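Local structure of monalysin (Pseudomonas entomophila, 4MKO) at residues Y7-G12 and G29-G34; V62-I67 and P135-I140; T72-Y77 and T129-G134; E88-A93 and A161-K166; Y177-I182 and R206-E211. The protein forms pores in host membranes as a secreted beta-barrel toxin, lysing cells and contributing to intestinal damage and lethality in Drosophila. All coordinates share one frame; numbering follows the deposited sequence.

Contact 1. Residues Y7-G12 and G29-G34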
# COMPACT_ATOMS: atom_id res chain seq x y z
N TYR A 7 0.30 15.43 3.34
CA TYR A 7 -0.84 14.54 3.16
C TYR A 7 -1.62 14.36 4.45
O TYR A 7 -1.00 14.28 5.52
CB TYR A 7 -0.39 13.17 2.60
CG TYR A 7 0.40 13.29 1.31
CD1 TYR A 7 -0.19 13.79 0.15
CD2 TYR A 7 1.74 12.93 1.26
CE1 TYR A 7 0.55 13.95 -1.02
CE2 TYR A 7 2.48 13.06 0.09
CZ TYR A 7 1.88 13.57 -1.05
OH TYR A 7 2.59 13.70 -2.21
N PRO A 8 -2.97 14.29 4.36
CA PRO A 8 -3.78 14.11 5.58
C PRO A 8 -3.76 12.65 6.04
O PRO A 8 -3.23 11.80 5.32
CB PRO A 8 -5.19 14.50 5.11
CG PRO A 8 -5.21 14.07 3.67
CD PRO A 8 -3.82 14.36 3.16
N THR A 9 -4.38 12.37 7.19
CA THR A 9 -4.49 11.02 7.76
C THR A 9 -5.97 10.60 7.71
O THR A 9 -6.84 11.37 8.11
CB THR A 9 -3.93 10.99 9.19
OG1 THR A 9 -2.57 11.39 9.16
CG2 THR A 9 -4.04 9.60 9.84
N LYS A 10 -6.24 9.39 7.21
CA LYS A 10 -7.60 8.90 7.05
C LYS A 10 -7.76 7.55 7.72
O LYS A 10 -6.84 6.74 7.68
CB LYS A 10 -7.98 8.78 5.56
CG LYS A 10 -7.83 10.08 4.76
CD LYS A 10 -8.86 11.12 5.21
CE LYS A 10 -8.53 12.49 4.71
NZ LYS A 10 -9.56 13.46 5.19
N LYS A 11 -8.92 7.31 8.33
CA LYS A 11 -9.20 6.04 9.00
C LYS A 11 -10.38 5.34 8.31
O LYS A 11 -11.51 5.82 8.40
CB LYS A 11 -9.50 6.28 10.49
CG LYS A 11 -9.80 5.01 11.29
CD LYS A 11 -9.98 5.38 12.76
CE LYS A 11 -10.28 4.19 13.63
NZ LYS A 11 -10.51 4.59 15.05
N GLY A 12 -10.10 4.24 7.62
CA GLY A 12 -11.10 3.41 6.96
C GLY A 12 -11.48 3.87 5.57
O GLY A 12 -11.18 4.99 5.16
N GLY A 29 -2.38 10.97 -2.34
CA GLY A 29 -2.36 9.93 -1.32
C GLY A 29 -2.58 10.45 0.09
O GLY A 29 -2.69 11.65 0.32
N CYS A 30 -2.72 9.51 1.02
CA CYS A 30 -2.98 9.85 2.40
C CYS A 30 -2.32 8.86 3.34
O CYS A 30 -2.08 7.70 2.96
CB CYS A 30 -4.49 9.96 2.65
SG CYS A 30 -5.43 8.42 2.39
N TRP A 31 -1.99 9.32 4.55
CA TRP A 31 -1.53 8.45 5.63
C TRP A 31 -2.78 7.71 6.08
O TRP A 31 -3.88 8.27 6.04
CB TRP A 31 -0.96 9.27 6.79
CG TRP A 31 0.32 9.97 6.43
CD1 TRP A 31 0.45 11.23 5.93
CD2 TRP A 31 1.65 9.43 6.50
NE1 TRP A 31 1.78 11.54 5.77
CE2 TRP A 31 2.53 10.44 6.08
CE3 TRP A 31 2.17 8.18 6.89
CZ2 TRP A 31 3.92 10.25 6.04
CZ3 TRP A 31 3.55 7.99 6.86
CH2 TRP A 31 4.41 9.02 6.43
N VAL A 32 -2.63 6.46 6.49
CA VAL A 32 -3.77 5.64 6.92
C VAL A 32 -3.61 5.31 8.40
O VAL A 32 -2.56 4.81 8.80
CB VAL A 32 -3.86 4.34 6.06
CG1 VAL A 32 -4.96 3.40 6.59
CG2 VAL A 32 -4.10 4.67 4.60
N ASP A 33 -4.66 5.56 9.19
CA ASP A 33 -4.70 5.23 10.62
C ASP A 33 -5.34 3.83 10.67
O ASP A 33 -6.55 3.68 10.46
CB ASP A 33 -5.57 6.26 11.38
CG ASP A 33 -5.91 5.93 12.83
OD1 ASP A 33 -5.36 4.94 13.36
OD2 ASP A 33 -6.71 6.66 13.43
N GLY A 34 -4.49 2.83 10.86
CA GLY A 34 -4.94 1.44 10.91
C GLY A 34 -4.38 0.72 12.12
O GLY A 34 -3.46 1.22 12.77
O HOH W 1 -7.92 2.67 8.20
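The carbonyl oxygen of Lys10 is gripped twice by the strand beside it. Asp33 N gives Lys10 O a nearly straight hydrogen bond of 2.9 Å, 168° at the hydrogen, yet from 34° above the carbonyl plane; Val32 CA adds a CA-H...O contact of 3.3 Å to Lys10 O. One step back, Lys10 N donates to Trp31 O over 2.9 Å, and Trp31 N to Pro8 O over the same distance, both in the carbonyl plane. This is the parallel pairing that opens and closes the beta-alpha-beta unit of strand 9-10, helix 12-20 and strand 29-43. A water bridges Gly12 N and Asp33 O where the pairing ends.

The indole of Trp31 presents its edge to Tyr7 and Pro8, with Tyr7 O 3.4 Å from Trp31 CD1 and near the ring plane; its NE1 donates to Phe4 O, and His221 stacks on the ring. With CG anti to its carbonyl carbon, Lys10 lays CG 3.8 Å from Cys30 SG; the bend at chi2 (-68°) then leads the chain end away. Lys11, fully extended, runs alongside Asp33, with Lys11 NZ 4.6 Å from Asp33 OD2. Cys30 SG binds a mercury ion, and the Asp33 side chain lies about 2 Å from a zinc ion, consistent with a carboxylate ligand; so close, zinc would probably balance much of the charge of Asp33, with Lys11 more distant.

Contact 2. Residues V62-I67 and P135-I140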
# COMPACT_ATOMS: atom_id res chain seq x y z
N VAL A 62 -1.99 4.13 -14.08
CA VAL A 62 -2.44 3.01 -14.92
C VAL A 62 -2.18 3.39 -16.39
O VAL A 62 -1.41 2.70 -17.07
CB VAL A 62 -3.91 2.58 -14.65
CG1 VAL A 62 -4.39 1.56 -15.69
CG2 VAL A 62 -4.07 2.03 -13.25
N GLU A 63 -2.81 4.47 -16.88
CA GLU A 63 -2.65 4.95 -18.26
C GLU A 63 -3.28 6.31 -18.49
O GLU A 63 -3.98 6.84 -17.62
CB GLU A 63 -3.18 3.92 -19.28
CG GLU A 63 -4.68 3.66 -19.22
CD GLU A 63 -5.22 2.82 -20.36
OE1 GLU A 63 -6.19 3.26 -21.01
OE2 GLU A 63 -4.69 1.71 -20.58
N THR A 64 -3.01 6.88 -19.67
CA THR A 64 -3.55 8.17 -20.08
C THR A 64 -4.24 7.92 -21.42
O THR A 64 -3.74 7.12 -22.22
CB THR A 64 -2.45 9.23 -20.19
OG1 THR A 64 -1.72 9.29 -18.97
CG2 THR A 64 -2.99 10.60 -20.54
N ILE A 65 -5.39 8.56 -21.63
CA ILE A 65 -6.13 8.41 -22.89
C ILE A 65 -6.75 9.74 -23.30
O ILE A 65 -7.32 10.44 -22.45
CB ILE A 65 -7.20 7.26 -22.81
CG1 ILE A 65 -7.84 6.97 -24.20
CG2 ILE A 65 -8.30 7.56 -21.78
CD1 ILE A 65 -7.22 5.86 -24.94
N SER A 66 -6.68 10.06 -24.62
CA SER A 66 -7.30 11.25 -25.18
C SER A 66 -8.42 10.79 -26.09
O SER A 66 -8.21 9.87 -26.87
CB SER A 66 -6.29 12.09 -25.96
OG SER A 66 -5.36 12.66 -25.06
N ILE A 67 -9.62 11.37 -25.94
CA ILE A 67 -10.80 10.97 -26.71
C ILE A 67 -11.35 12.18 -27.47
O ILE A 67 -11.57 13.23 -26.86
CB ILE A 67 -11.88 10.31 -25.81
CG1 ILE A 67 -11.29 9.19 -24.94
CG2 ILE A 67 -13.06 9.78 -26.66
CD1 ILE A 67 -12.24 8.68 -23.80
N PRO A 135 -14.87 15.36 -25.59
CA PRO A 135 -13.43 15.58 -25.78
C PRO A 135 -12.68 15.58 -24.45
O PRO A 135 -13.27 15.87 -23.41
CB PRO A 135 -13.40 16.96 -26.46
CG PRO A 135 -14.58 17.69 -25.88
CD PRO A 135 -15.63 16.63 -25.62
N GLY A 136 -11.39 15.29 -24.51
CA GLY A 136 -10.57 15.37 -23.31
C GLY A 136 -9.44 14.38 -23.21
O GLY A 136 -9.38 13.40 -23.94
N THR A 137 -8.53 14.69 -22.29
CA THR A 137 -7.41 13.83 -21.95
C THR A 137 -7.63 13.44 -20.50
O THR A 137 -7.90 14.32 -19.67
CB THR A 137 -6.07 14.50 -22.24
OG1 THR A 137 -6.03 14.85 -23.62
CG2 THR A 137 -4.89 13.60 -21.92
N PHE A 138 -7.56 12.15 -20.22
CA PHE A 138 -7.85 11.59 -18.89
C PHE A 138 -6.76 10.64 -18.44
O PHE A 138 -6.16 9.93 -19.26
CB PHE A 138 -9.20 10.84 -18.91
CG PHE A 138 -10.31 11.63 -19.58
CD1 PHE A 138 -10.96 12.65 -18.90
CD2 PHE A 138 -10.62 11.43 -20.92
CE1 PHE A 138 -11.95 13.42 -19.53
CE2 PHE A 138 -11.62 12.19 -21.54
CZ PHE A 138 -12.28 13.18 -20.84
N VAL A 139 -6.51 10.63 -17.13
CA VAL A 139 -5.50 9.77 -16.51
C VAL A 139 -6.24 8.83 -15.58
O VAL A 139 -7.12 9.27 -14.84
CB VAL A 139 -4.38 10.55 -15.77
CG1 VAL A 139 -3.24 9.60 -15.39
CG2 VAL A 139 -3.84 11.72 -16.62
N ILE A 140 -5.88 7.56 -15.64
CA ILE A 140 -6.45 6.51 -14.81
C ILE A 140 -5.42 6.09 -13.79
O ILE A 140 -4.26 5.85 -14.15
CB ILE A 140 -6.89 5.31 -15.68
CG1 ILE A 140 -7.86 5.79 -16.79
CG2 ILE A 140 -7.51 4.20 -14.80
CD1 ILE A 140 -8.25 4.71 -17.81
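Two faces of one antiparallel strand pair behave very differently here. The packed face carries Glu63, Ile65, Ile67, Phe138 and Ile140, against which strands 72-81 and 124-133 lie. Ile67, with CG1 anti to its carbonyl carbon, brings CD1 to 4.2 Å from Phe138 CE2. At the far end Glu63, extended beyond CG, runs beside Ile140, its CG 4.0 Å from Ile140 CD1. Hydroxyls dominate the other face, with Val139, itself buried, as the apolar exception, its CG1 3.9 Å from Thr64 OG1. Ser66 OG and Thr137 OG1 meet at 2.7 Å in a hydrogen bond, both oxygens anti to their carbonyl carbons; Ser66 was modelled in two conformers, in keeping with a looser, more solvent-exposed side. Thr64 CG2 lies 3.8 Å from Thr137 CG2, while Thr64 OG1 bonds to Tyr61 OH.

At one end Val62 and Glu63 both face Ile140 in a classic beta bulge; Ile140 O accepts Val62 N at 2.8 Å and Glu63 N only weakly at 3.4 Å. The straightest backbone bond lies beside the bulge, where Ile140 N donates to Glu63 O at 2.8 Å and 175°; the two Ile65-Phe138 bonds in the middle are as short but less straight. At the cis-Pro135 end, Gly136 N to Ile67 O is weak. The pair is therefore amphipathic, largely apolar under the second sheet and hydroxyl-rich on the reverse.

Contact 3. Residues T72-Y77 and T129-G134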
# COMPACT_ATOMS: atom_id res chain seq x y z
N THR A 72 -17.83 8.29 -28.10
CA THR A 72 -18.13 7.53 -26.89
C THR A 72 -17.51 6.14 -27.11
O THR A 72 -17.75 5.53 -28.15
CB THR A 72 -19.65 7.47 -26.64
OG1 THR A 72 -20.13 8.79 -26.41
CG2 THR A 72 -20.00 6.62 -25.42
N THR A 73 -16.70 5.65 -26.15
CA THR A 73 -16.09 4.33 -26.29
C THR A 73 -16.00 3.60 -24.95
O THR A 73 -15.89 4.24 -23.91
CB THR A 73 -14.69 4.43 -26.97
OG1 THR A 73 -14.24 3.12 -27.32
CG2 THR A 73 -13.62 5.12 -26.10
N THR A 74 -16.01 2.26 -25.00
CA THR A 74 -15.81 1.45 -23.81
C THR A 74 -14.31 1.16 -23.73
O THR A 74 -13.79 0.33 -24.47
CB THR A 74 -16.70 0.19 -23.83
OG1 THR A 74 -18.06 0.62 -23.85
CG2 THR A 74 -16.47 -0.72 -22.62
N LEU A 75 -13.61 1.90 -22.87
CA LEU A 75 -12.18 1.76 -22.70
C LEU A 75 -11.83 0.56 -21.84
O LEU A 75 -12.38 0.43 -20.75
CB LEU A 75 -11.61 3.06 -22.08
CG LEU A 75 -10.09 3.19 -22.11
CD1 LEU A 75 -9.59 3.55 -23.52
CD2 LEU A 75 -9.63 4.25 -21.15
N SER A 76 -10.91 -0.29 -22.31
CA SER A 76 -10.40 -1.45 -21.58
C SER A 76 -9.00 -1.11 -21.10
O SER A 76 -8.19 -0.57 -21.87
CB SER A 76 -10.33 -2.69 -22.48
OG SER A 76 -11.60 -3.29 -22.65
N TYR A 77 -8.69 -1.42 -19.84
CA TYR A 77 -7.37 -1.12 -19.28
C TYR A 77 -7.05 -2.19 -18.27
O TYR A 77 -7.96 -2.86 -17.77
CB TYR A 77 -7.30 0.29 -18.66
CG TYR A 77 -8.49 0.63 -17.79
CD1 TYR A 77 -8.51 0.30 -16.44
CD2 TYR A 77 -9.63 1.22 -18.34
CE1 TYR A 77 -9.63 0.58 -15.64
CE2 TYR A 77 -10.76 1.47 -17.57
CZ TYR A 77 -10.75 1.16 -16.22
OH TYR A 77 -11.88 1.42 -15.47
N THR A 129 -13.25 -2.11 -17.45
CA THR A 129 -13.76 -1.23 -18.51
C THR A 129 -14.56 -0.09 -17.93
O THR A 129 -15.19 -0.26 -16.89
CB THR A 129 -14.65 -2.02 -19.52
OG1 THR A 129 -15.84 -2.48 -18.88
CG2 THR A 129 -13.91 -3.20 -20.20
N THR A 130 -14.56 1.06 -18.64
CA THR A 130 -15.37 2.24 -18.33
C THR A 130 -15.81 2.87 -19.65
O THR A 130 -14.97 3.14 -20.52
CB THR A 130 -14.62 3.26 -17.44
OG1 THR A 130 -14.23 2.61 -16.23
CG2 THR A 130 -15.48 4.47 -17.08
N GLU A 131 -17.12 3.12 -19.79
CA GLU A 131 -17.63 3.81 -20.98
C GLU A 131 -17.28 5.27 -20.77
O GLU A 131 -17.58 5.83 -19.71
CB GLU A 131 -19.15 3.60 -21.17
CG GLU A 131 -19.62 4.14 -22.51
CD GLU A 131 -21.10 3.97 -22.80
OE1 GLU A 131 -21.43 3.20 -23.73
OE2 GLU A 131 -21.92 4.63 -22.12
N MET A 132 -16.54 5.85 -21.71
CA MET A 132 -16.08 7.23 -21.60
C MET A 132 -16.41 7.99 -22.88
O MET A 132 -16.49 7.39 -23.95
CB MET A 132 -14.56 7.26 -21.35
CG MET A 132 -14.13 6.65 -20.03
SD MET A 132 -12.33 6.55 -19.94
CE MET A 132 -11.92 8.28 -19.75
N LYS A 133 -16.54 9.31 -22.75
CA LYS A 133 -16.87 10.21 -23.85
C LYS A 133 -15.88 11.37 -23.92
O LYS A 133 -15.46 11.91 -22.88
CB LYS A 133 -18.29 10.76 -23.64
CG LYS A 133 -18.88 11.51 -24.84
CD LYS A 133 -20.29 12.00 -24.56
CE LYS A 133 -20.88 12.74 -25.74
NZ LYS A 133 -22.33 13.02 -25.55
N GLY A 134 -15.52 11.75 -25.14
CA GLY A 134 -14.66 12.91 -25.35
C GLY A 134 -15.49 14.18 -25.38
O GLY A 134 -16.72 14.13 -25.21
O HOH W 2 -19.48 2.37 -25.44
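The phenol of Tyr77 meets the opposite strand through its edge: Thr130 OG1 lies in the ring plane, 2.7 Å from Tyr77 OH, in a hydrogen bond that either hydroxyl could donate. The crowded chi1 (45°), which sets CG between backbone N and carbonyl carbon, helps bring the hydroxyl back towards residues 129-134. Arg187 braces both oxygens, NE bonding to Tyr77 OH and NH2 to Thr130 OG1, so one guanidinium fixes the pair. Leu75 N donates to Thr130 O over 3.0 Å from 40° above the carbonyl plane. The Thr73-Met132 pair is far more regular, with Met132 N donating to Thr73 O at 2.8 Å and 175°.

On the solvent side the carboxylate of Glu131, at the end of an extended chain, accepts a hydrogen bond at OE1 from a water 2.7 Å away; the same water sits 2.8 Å from Thr74 OG1 and so ties the cross-strand neighbours. Thr72 CG2 crosses obliquely to Glu131 CG at 3.8 Å, and Thr72 OG1 rests 3.4 Å from Lys133 CG. On the reverse face Met132, with CG anti to its carbonyl carbon and chi2 extended, brings SD to 3.7 Å from Leu75 CD2; the bend at chi3 then turns only CE.

The two strands form a two-stranded antiparallel sheet of their own in the region inferred to be the pore-forming part of this aerolysin-like toxin. Its Leu75, Tyr77 and Met132 face rests on strands 46-67 and 136-151, with Thr130 and Met132 also touching Ile189 of strand 173-191.

Contact 4. Residues E88-A93 and A161-K166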
# COMPACT_ATOMS: atom_id res chain seq x y z
N GLU A 88 6.48 -6.31 -6.10
CA GLU A 88 7.00 -7.59 -6.61
C GLU A 88 8.36 -7.47 -7.28
O GLU A 88 9.24 -8.27 -6.99
CB GLU A 88 5.99 -8.24 -7.56
CG GLU A 88 4.94 -9.03 -6.81
CD GLU A 88 4.49 -10.32 -7.46
OE1 GLU A 88 4.53 -10.43 -8.70
OE2 GLU A 88 4.09 -11.22 -6.70
N THR A 89 8.53 -6.44 -8.12
CA THR A 89 9.80 -6.22 -8.83
C THR A 89 10.92 -5.76 -7.88
O THR A 89 12.08 -6.09 -8.11
CB THR A 89 9.62 -5.27 -10.02
OG1 THR A 89 9.13 -4.02 -9.55
CG2 THR A 89 8.65 -5.80 -11.06
N SER A 90 10.56 -5.04 -6.80
CA SER A 90 11.51 -4.49 -5.82
C SER A 90 12.07 -5.50 -4.80
O SER A 90 13.20 -5.29 -4.36
CB SER A 90 10.89 -3.29 -5.08
OG SER A 90 9.97 -3.68 -4.07
N VAL A 91 11.31 -6.54 -4.40
CA VAL A 91 11.76 -7.52 -3.41
C VAL A 91 12.88 -8.43 -4.00
O VAL A 91 12.78 -8.85 -5.15
CB VAL A 91 10.57 -8.30 -2.77
CG1 VAL A 91 9.84 -9.19 -3.79
CG2 VAL A 91 11.00 -9.10 -1.54
N ASN A 92 13.93 -8.70 -3.22
CA ASN A 92 15.06 -9.52 -3.66
C ASN A 92 15.00 -10.96 -3.16
O ASN A 92 15.61 -11.85 -3.77
CB ASN A 92 16.38 -8.86 -3.25
CG ASN A 92 16.53 -7.44 -3.73
OD1 ASN A 92 16.37 -7.12 -4.91
ND2 ASN A 92 16.87 -6.54 -2.81
N ALA A 93 14.28 -11.20 -2.07
CA ALA A 93 14.15 -12.51 -1.45
C ALA A 93 12.80 -13.14 -1.73
O ALA A 93 11.85 -12.45 -2.12
CB ALA A 93 14.35 -12.39 0.05
N ALA A 161 16.85 -8.21 1.79
CA ALA A 161 15.62 -8.76 1.20
C ALA A 161 14.80 -7.70 0.45
O ALA A 161 14.21 -8.03 -0.58
CB ALA A 161 14.77 -9.39 2.30
N PHE A 162 14.78 -6.44 0.95
CA PHE A 162 13.95 -5.38 0.37
C PHE A 162 14.74 -4.20 -0.22
O PHE A 162 15.88 -3.96 0.18
CB PHE A 162 12.91 -4.91 1.41
CG PHE A 162 12.06 -6.04 1.96
CD1 PHE A 162 10.95 -6.51 1.26
CD2 PHE A 162 12.41 -6.68 3.15
CE1 PHE A 162 10.18 -7.58 1.75
CE2 PHE A 162 11.64 -7.74 3.64
CZ PHE A 162 10.54 -8.19 2.94
N ALA A 163 14.11 -3.46 -1.16
CA ALA A 163 14.70 -2.28 -1.80
C ALA A 163 15.03 -1.20 -0.73
O ALA A 163 16.07 -0.54 -0.82
CB ALA A 163 13.74 -1.72 -2.84
N TYR A 164 14.16 -1.08 0.29
CA TYR A 164 14.28 -0.14 1.40
C TYR A 164 13.91 -0.86 2.68
O TYR A 164 12.84 -1.49 2.76
CB TYR A 164 13.34 1.07 1.20
CG TYR A 164 13.73 1.96 0.04
CD1 TYR A 164 14.65 2.99 0.20
CD2 TYR A 164 13.18 1.77 -1.23
CE1 TYR A 164 15.01 3.81 -0.87
CE2 TYR A 164 13.54 2.57 -2.31
CZ TYR A 164 14.46 3.59 -2.12
OH TYR A 164 14.86 4.38 -3.18
N SER A 165 14.78 -0.79 3.68
CA SER A 165 14.50 -1.42 4.96
C SER A 165 15.37 -0.81 6.05
O SER A 165 16.31 -0.06 5.76
CB SER A 165 14.75 -2.93 4.88
OG SER A 165 16.12 -3.22 4.64
N LYS A 166 15.01 -1.09 7.29
CA LYS A 166 15.78 -0.70 8.48
C LYS A 166 15.83 -1.88 9.42
O LYS A 166 14.82 -2.56 9.60
CB LYS A 166 15.14 0.49 9.21
CG LYS A 166 15.11 1.76 8.36
CD LYS A 166 14.51 2.96 9.08
CE LYS A 166 14.79 4.22 8.30
NZ LYS A 166 14.19 5.43 8.93
O HOH W 3 11.33 -4.43 -1.65
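A single direct hydrogen bond spans this contact: Asn92 N donates to Ala161 O, 2.7 Å away, at 166° and in the carbonyl plane. The side chain of Asn92 stays beside the same carbonyl, CB 3.5 Å from Ala161 O, while its ND2 bonds to Asn160 O.

Water supplies the second polar link. One molecule donates to Ser90 OG over 2.9 Å and accepts from Ala163 N over 3.0 Å, sitting in the plane of the Phe162 ring at its edge. Ser90 OG is held further by Phe87 O and by Trp201 NE1, a set of three partners that fixes its rotation.

Residues 90-93 form the exit of helix 85-90, Val91 being the first to leave helical backbone angles, and run nearly antiparallel to the loop 161-163 that leads towards strand 165-170.

Apolar contacts flank the polar ones. Val91 CG2, anti to its backbone N, comes alongside the Phe162 ring, 3.7 Å from CE1. Ala93 CB meets Ala161 CB at 3.8 Å, and Ser90 CB approaches Ala163 CB at 4.0 Å. Behind them Ile43 of strand 29-43 touches Ala161 and Phe162, and Tyr95 meets the Phe162 ring with its plane at about 85°.

Contact 5. Residues Y177-I182 and R206-E211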
# COMPACT_ATOMS: atom_id res chain seq x y z
N TYR A 177 12.47 -3.98 9.48
CA TYR A 177 11.38 -3.07 9.18
C TYR A 177 11.37 -2.80 7.70
O TYR A 177 12.41 -2.48 7.12
CB TYR A 177 11.57 -1.72 9.92
CG TYR A 177 11.30 -1.80 11.40
CD1 TYR A 177 12.25 -2.34 12.27
CD2 TYR A 177 10.11 -1.33 11.94
CE1 TYR A 177 12.00 -2.44 13.64
CE2 TYR A 177 9.87 -1.39 13.32
CZ TYR A 177 10.82 -1.95 14.16
OH TYR A 177 10.59 -1.98 15.51
N TYR A 178 10.21 -2.95 7.07
CA TYR A 178 10.08 -2.71 5.64
C TYR A 178 8.61 -2.37 5.32
O TYR A 178 7.74 -2.54 6.18
CB TYR A 178 10.57 -3.95 4.82
CG TYR A 178 9.64 -5.14 4.99
CD1 TYR A 178 9.73 -5.96 6.12
CD2 TYR A 178 8.62 -5.39 4.08
CE1 TYR A 178 8.86 -7.04 6.29
CE2 TYR A 178 7.72 -6.44 4.26
CZ TYR A 178 7.86 -7.27 5.36
OH TYR A 178 6.95 -8.28 5.58
N LEU A 179 8.35 -1.92 4.08
CA LEU A 179 6.97 -1.67 3.65
C LEU A 179 6.60 -2.66 2.55
O LEU A 179 7.45 -3.05 1.76
CB LEU A 179 6.78 -0.25 3.08
CG LEU A 179 7.25 0.95 3.92
CD1 LEU A 179 6.91 2.27 3.19
CD2 LEU A 179 6.61 0.95 5.31
N SER A 180 5.30 -2.98 2.45
CA SER A 180 4.77 -3.75 1.34
C SER A 180 3.56 -3.02 0.80
O SER A 180 3.04 -2.12 1.46
CB SER A 180 4.40 -5.17 1.75
OG SER A 180 3.16 -5.23 2.41
N ALA A 181 3.09 -3.44 -0.36
CA ALA A 181 1.95 -2.77 -0.98
C ALA A 181 1.11 -3.75 -1.78
O ALA A 181 1.64 -4.64 -2.44
CB ALA A 181 2.43 -1.64 -1.87
N ILE A 182 -0.21 -3.60 -1.68
CA ILE A 182 -1.21 -4.40 -2.40
C ILE A 182 -2.17 -3.40 -3.04
O ILE A 182 -2.19 -2.22 -2.65
CB ILE A 182 -1.96 -5.42 -1.47
CG1 ILE A 182 -2.92 -4.72 -0.45
CG2 ILE A 182 -0.96 -6.38 -0.75
CD1 ILE A 182 -3.81 -5.63 0.39
N ARG A 206 10.89 5.73 0.29
CA ARG A 206 11.89 6.69 0.76
C ARG A 206 11.27 7.65 1.79
O ARG A 206 11.81 7.80 2.89
CB ARG A 206 12.50 7.48 -0.42
CG ARG A 206 13.72 8.34 -0.05
CD ARG A 206 13.98 9.48 -1.05
NE ARG A 206 13.84 9.07 -2.45
CZ ARG A 206 12.93 9.54 -3.28
NH1 ARG A 206 12.07 10.48 -2.89
NH2 ARG A 206 12.86 9.09 -4.53
N ASN A 207 10.12 8.23 1.47
CA ASN A 207 9.46 9.20 2.34
C ASN A 207 8.81 8.61 3.58
O ASN A 207 9.02 9.14 4.68
CB ASN A 207 8.46 10.02 1.56
CG ASN A 207 9.13 11.09 0.73
OD1 ASN A 207 9.27 12.23 1.16
ND2 ASN A 207 9.51 10.75 -0.49
N VAL A 208 8.03 7.55 3.42
CA VAL A 208 7.31 6.95 4.54
C VAL A 208 8.26 6.23 5.52
O VAL A 208 8.19 6.47 6.72
CB VAL A 208 6.15 6.03 4.05
CG1 VAL A 208 5.55 5.18 5.18
CG2 VAL A 208 5.06 6.85 3.36
N LEU A 209 9.07 5.30 5.03
CA LEU A 209 9.93 4.50 5.92
C LEU A 209 11.25 5.15 6.27
O LEU A 209 11.68 5.12 7.42
CB LEU A 209 10.17 3.13 5.29
CG LEU A 209 11.08 2.15 6.09
CD1 LEU A 209 10.44 1.76 7.44
CD2 LEU A 209 11.43 0.92 5.26
N MET A 210 11.95 5.65 5.25
CA MET A 210 13.32 6.12 5.46
C MET A 210 13.37 7.47 6.15
O MET A 210 14.15 7.64 7.09
CB MET A 210 14.11 6.12 4.14
CG MET A 210 14.10 4.76 3.39
SD MET A 210 14.51 3.31 4.41
CE MET A 210 16.32 3.57 4.64
N GLU A 211 12.51 8.41 5.72
CA GLU A 211 12.50 9.77 6.25
C GLU A 211 11.49 10.00 7.39
O GLU A 211 11.79 10.81 8.26
CB GLU A 211 12.31 10.79 5.12
CG GLU A 211 13.47 10.74 4.14
CD GLU A 211 13.46 11.64 2.91
OE1 GLU A 211 12.66 12.60 2.86
OE2 GLU A 211 14.30 11.40 2.01
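Tyr177 starts the strand with its CB directed at the helix and its ring led away, leaving CB 4.4 Å from Leu209 CD1. Its carbonyl oxygen is nearer, Tyr177 O lying 4.0 Å from Leu209 CD2. Tyr178 turns its side chain from the helix and offers only backbone: Tyr178 CA lies 3.9 Å from Leu209 CD2. The ring, on the other side of the strand, stacks with Phe162 and His149, and its hydroxyl bonds to Tyr95 OH.

Leu179 carries the contact. With CG anti to its carbonyl carbon and chi2 extended at -178°, it slides past Leu209 in the opposite direction, CG 3.9 Å from Leu209 CB. Its CD1 branch crosses obliquely to Val208, reaching CG1 at 3.8 Å. The arrangement is that of a helix laid on a sheet: residues 206-211 of the helix run almost antiparallel to residues 177-182 of the strand, at 162°, with their axes 8.8 Å apart at closest approach and no hydrogen bond between them. The last helical turn widens to pi type, Glu211 N bonding to Arg206 O over 3.0 Å, and the carbonyls of Leu209 and Met210 accept from Lys166 NZ.

Beyond Leu179 the strand parts from the helix segment. Ser180 OG bonds to His149 NE2, and Ala181 packs on Trp201 of the same helix, as Leu179 does, while Ile182 leans on Tyr147 of strand 136-151.

In the fold
The contacts fall into two groups. Contacts 1, 4 and 5 gather around the long mixed sheet: Trp31 CH2 of contact 1 packs 3.8 Å from Val208 CG2 of contact 5, and contacts 4 and 5 share a probable 2.7 Å hydrogen bond between Lys166 O and Tyr177 N. Contacts 2 and 3 lie about 30 and 35 Å, centre to centre, from contact 5, and pack face to face, with Phe138 CD2 3.6 Å from Met132 CE. Contact 2 reaches the same sheet; contact 3 forms a separate two-stranded one. In contact 1 the Cys30 and Asp33 side chains lie about 2 Å from mercury and zinc respectively; that of Val208 is about 10 Å from mercury.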